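Local coordinates for protein TRNA threonylcarbamoyladenosine dehydratase (Escherichia coli, PDB 4D79) that catalyses the ATP-dependent dehydration of threonylcarbamoyladenosine at position 37 of tRNAs to its cyclic form, and can also accept sulfur from a cysteine desulfurase in vitro, at residues G200-F205 with V253-K258. Residues are numbered along the deposited sequence; the frame is centred on the assembly and turned at random.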
ATOM      1  N   GLY B 200      -5.966  -9.578  24.309  1.00 23.01           N
ATOM      2  CA  GLY B 200      -4.703 -10.185  23.932  1.00 26.66           C
ATOM      3  C   GLY B 200      -4.648 -10.537  22.464  1.00 28.67           C
ATOM      4  O   GLY B 200      -4.087 -11.571  22.098  1.00 27.11           O
ATOM      5  N   VAL B 201      -5.256  -9.723  21.613  1.00 25.82           N
ATOM      6  CA  VAL B 201      -5.231  -9.920  20.167  1.00 20.65           C
ATOM      7  C   VAL B 201      -4.912  -8.570  19.514  1.00 18.28           C
ATOM      8  O   VAL B 201      -5.622  -7.587  19.740  1.00 24.04           O
ATOM      9  CB  VAL B 201      -6.568 -10.467  19.629  1.00 26.24           C
ATOM     10  CG1 VAL B 201      -6.504 -10.631  18.120  1.00 24.57           C
ATOM     11  CG2 VAL B 201      -6.962 -11.822  20.282  1.00 27.22           C
ATOM     12  N   ASP B 202      -3.888  -8.531  18.666  1.00 19.14           N
ATOM     13  CA  ASP B 202      -3.454  -7.293  18.018  1.00 19.81           C
ATOM     14  C   ASP B 202      -4.297  -7.084  16.774  1.00 23.83           C
ATOM     15  O   ASP B 202      -4.430  -7.999  15.958  1.00 23.53           O
ATOM     16  CB  ASP B 202      -1.981  -7.292  17.585  1.00 16.74           C
ATOM     17  CG  ASP B 202      -1.000  -7.380  18.735  1.00 27.52           C
ATOM     18  OD1 ASP B 202      -1.385  -7.106  19.889  1.00 28.45           O
ATOM     19  OD2 ASP B 202       0.202  -7.706  18.475  1.00 31.68           O
ATOM     20  N   CYS B 203      -4.823  -5.871  16.599  1.00 21.05           N
ATOM     21  CA  CYS B 203      -5.791  -5.606  15.542  1.00 25.03           C
ATOM     22  C   CYS B 203      -5.455  -4.310  14.796  1.00 16.94           C
ATOM     23  O   CYS B 203      -5.311  -3.252  15.415  1.00 21.21           O
ATOM     24  CB  CYS B 203      -7.198  -5.508  16.108  1.00 21.68           C
ATOM     25  SG  CYS B 203      -8.446  -5.412  14.791  1.00 25.38           S
ATOM     26  N   VAL B 204      -5.366  -4.395  13.470  1.00 16.79           N
ATOM     27  CA  VAL B 204      -5.223  -3.209  12.636  1.00 19.29           C
ATOM     28  C   VAL B 204      -6.612  -2.608  12.404  1.00 22.95           C
ATOM     29  O   VAL B 204      -7.543  -3.303  11.984  1.00 24.61           O
ATOM     30  CB  VAL B 204      -4.565  -3.553  11.295  1.00 18.62           C
ATOM     31  CG1 VAL B 204      -4.378  -2.253  10.449  1.00 17.84           C
ATOM     32  CG2 VAL B 204      -3.224  -4.298  11.487  1.00 19.60           C
ATOM     33  N   PHE B 205      -6.756  -1.326  12.687  1.00 17.58           N
ATOM     34  CA  PHE B 205      -8.016  -0.616  12.510  1.00 17.76           C
ATOM     35  C   PHE B 205      -7.690   0.831  12.174  1.00 23.31           C
ATOM     36  O   PHE B 205      -6.527   1.216  12.104  1.00 19.69           O
ATOM     37  CB  PHE B 205      -8.882  -0.696  13.780  1.00 21.34           C
ATOM     38  CG  PHE B 205      -8.463   0.283  14.819  1.00 23.06           C
ATOM     39  CD1 PHE B 205      -7.261   0.131  15.473  1.00 20.46           C
ATOM     40  CD2 PHE B 205      -9.248   1.376  15.127  1.00 26.03           C
ATOM     41  CE1 PHE B 205      -6.822   1.074  16.412  1.00 29.11           C
ATOM     42  CE2 PHE B 205      -8.816   2.311  16.071  1.00 24.77           C
ATOM     43  CZ  PHE B 205      -7.611   2.163  16.702  1.00 27.53           C
ATOM     44  N   VAL B 253       1.729  -6.309   8.180  1.00 15.64           N
ATOM     45  CA  VAL B 253       3.044  -6.937   7.939  1.00 16.84           C
ATOM     46  C   VAL B 253       4.133  -6.253   8.750  1.00 14.98           C
ATOM     47  O   VAL B 253       4.913  -6.916   9.450  1.00 16.13           O
ATOM     48  CB  VAL B 253       3.355  -6.948   6.436  1.00 16.01           C
ATOM     49  CG1 VAL B 253       4.754  -7.336   6.122  1.00 17.89           C
ATOM     50  CG2 VAL B 253       2.396  -7.912   5.746  1.00 15.47           C
ATOM     51  N   SER B 254       4.160  -4.921   8.735  1.00 14.37           N
ATOM     52  CA  SER B 254       5.174  -4.189   9.483  1.00 13.83           C
ATOM     53  C   SER B 254       5.087  -4.494  10.971  1.00 14.11           C
ATOM     54  O   SER B 254       6.121  -4.623  11.644  1.00 14.50           O
ATOM     55  CB  SER B 254       5.037  -2.693   9.267  1.00 20.55           C
ATOM     56  OG  SER B 254       5.513  -2.287   7.981  1.00 17.01           O
ATOM     57  N   HIS B 255       3.865  -4.605  11.495  1.00 15.82           N
ATOM     58  CA  HIS B 255       3.687  -4.960  12.897  1.00 17.85           C
ATOM     59  C   HIS B 255       4.242  -6.359  13.170  1.00 15.67           C
ATOM     60  O   HIS B 255       4.981  -6.573  14.143  1.00 16.41           O
ATOM     61  CB  HIS B 255       2.205  -4.884  13.254  1.00 23.49           C
ATOM     62  CG  HIS B 255       1.910  -5.203  14.689  1.00 20.30           C
ATOM     63  ND1 HIS B 255       2.065  -4.288  15.708  1.00 21.64           N
ATOM     64  CD2 HIS B 255       1.507  -6.354  15.278  1.00 18.48           C
ATOM     65  CE1 HIS B 255       1.719  -4.841  16.854  1.00 25.29           C
ATOM     66  NE2 HIS B 255       1.393  -6.100  16.626  1.00 20.11           N
ATOM     67  N   ALA B 256       3.906  -7.329  12.311  1.00 14.55           N
ATOM     68  CA  ALA B 256       4.374  -8.702  12.501  1.00 15.69           C
ATOM     69  C   ALA B 256       5.895  -8.771  12.446  1.00 20.16           C
ATOM     70  O   ALA B 256       6.539  -9.416  13.289  1.00 18.08           O
ATOM     71  CB  ALA B 256       3.754  -9.613  11.430  1.00 14.16           C
ATOM     72  N   LEU B 257       6.499  -8.102  11.464  1.00 14.47           N
ATOM     73  CA  LEU B 257       7.960  -8.133  11.336  1.00 15.10           C
ATOM     74  C   LEU B 257       8.637  -7.496  12.531  1.00 18.38           C
ATOM     75  O   LEU B 257       9.660  -8.006  13.014  1.00 17.97           O
ATOM     76  CB  LEU B 257       8.422  -7.458  10.064  1.00 15.75           C
ATOM     77  CG  LEU B 257       7.974  -8.079   8.745  1.00 20.50           C
ATOM     78  CD1 LEU B 257       8.606  -7.387   7.564  1.00 27.11           C
ATOM     79  CD2 LEU B 257       8.286  -9.548   8.686  1.00 31.33           C
ATOM     80  N   LYS B 258       8.066  -6.406  13.043  1.00 15.29           N
ATOM     81  CA  LYS B 258       8.613  -5.797  14.248  1.00 17.29           C
ATOM     82  C   LYS B 258       8.542  -6.736  15.444  1.00 17.26           C
ATOM     83  O   LYS B 258       9.484  -6.823  16.246  1.00 17.13           O
ATOM     84  CB  LYS B 258       7.883  -4.511  14.532  1.00 14.80           C
ATOM     85  CG  LYS B 258       8.245  -3.877  15.839  1.00 23.27           C
ATOM     86  CD  LYS B 258       7.465  -2.588  15.996  1.00 31.56           C
ATOM     87  CE  LYS B 258       5.992  -2.889  16.238  1.00 34.64           C
ATOM     88  NZ  LYS B 258       5.259  -1.686  16.714  1.00 37.76           N
TER
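A histidine-carboxylate hydrogen bond between Asp202 and His255 ties a strand of the Rossmann-like sheet of this ThiF-family domain to the long helix 242-266 packed across it. Asp202 stands at the start of strand 202-206, which runs between strands 149-152 and 164-168, and His255 reaches out from the helix to meet it. The bond runs from His255 NE2 to Asp202 OD2, 2.7 Å long and nearly straight, with an N-H...O angle of 165°. On the histidine side the oxygen sits at the ring edge, almost in the ring plane; on the aspartate side the donor comes from above the carboxylate, well out of its plane. The carboxylate and ring planes are 87° apart. OD2 is almost equally far from the two ring carbons that flank NE2, 3.6 Å from His255 CE1 and 3.7 Å from His255 CD2, a centred approach. With CG anti to the backbone N (chi1 -179°), the imidazole is carried out from the helix toward Asp202, and the side chain also touches Val166 of strand 164-168. Replacing His255 by alanine removes the ring and its N-H, which would probably leave a gap beside Val166 and the Asp202 carboxylate without this partner. The nearby carboxylate could stabilise a protonated imidazole. Farther along the strand, the buried Val204 packs on Phe248, Val251 and Ala252 of the same helix, adding an apolar join to the polar one. Met243 of the second subunit packs against Val253, Ser254 and Leu257, so this stretch of helix also borders the dimer interface. On the strand itself, the backbone N of Asp202 hydrogen-bonds O3 of a glycerol, probably from the crystallisation liquor.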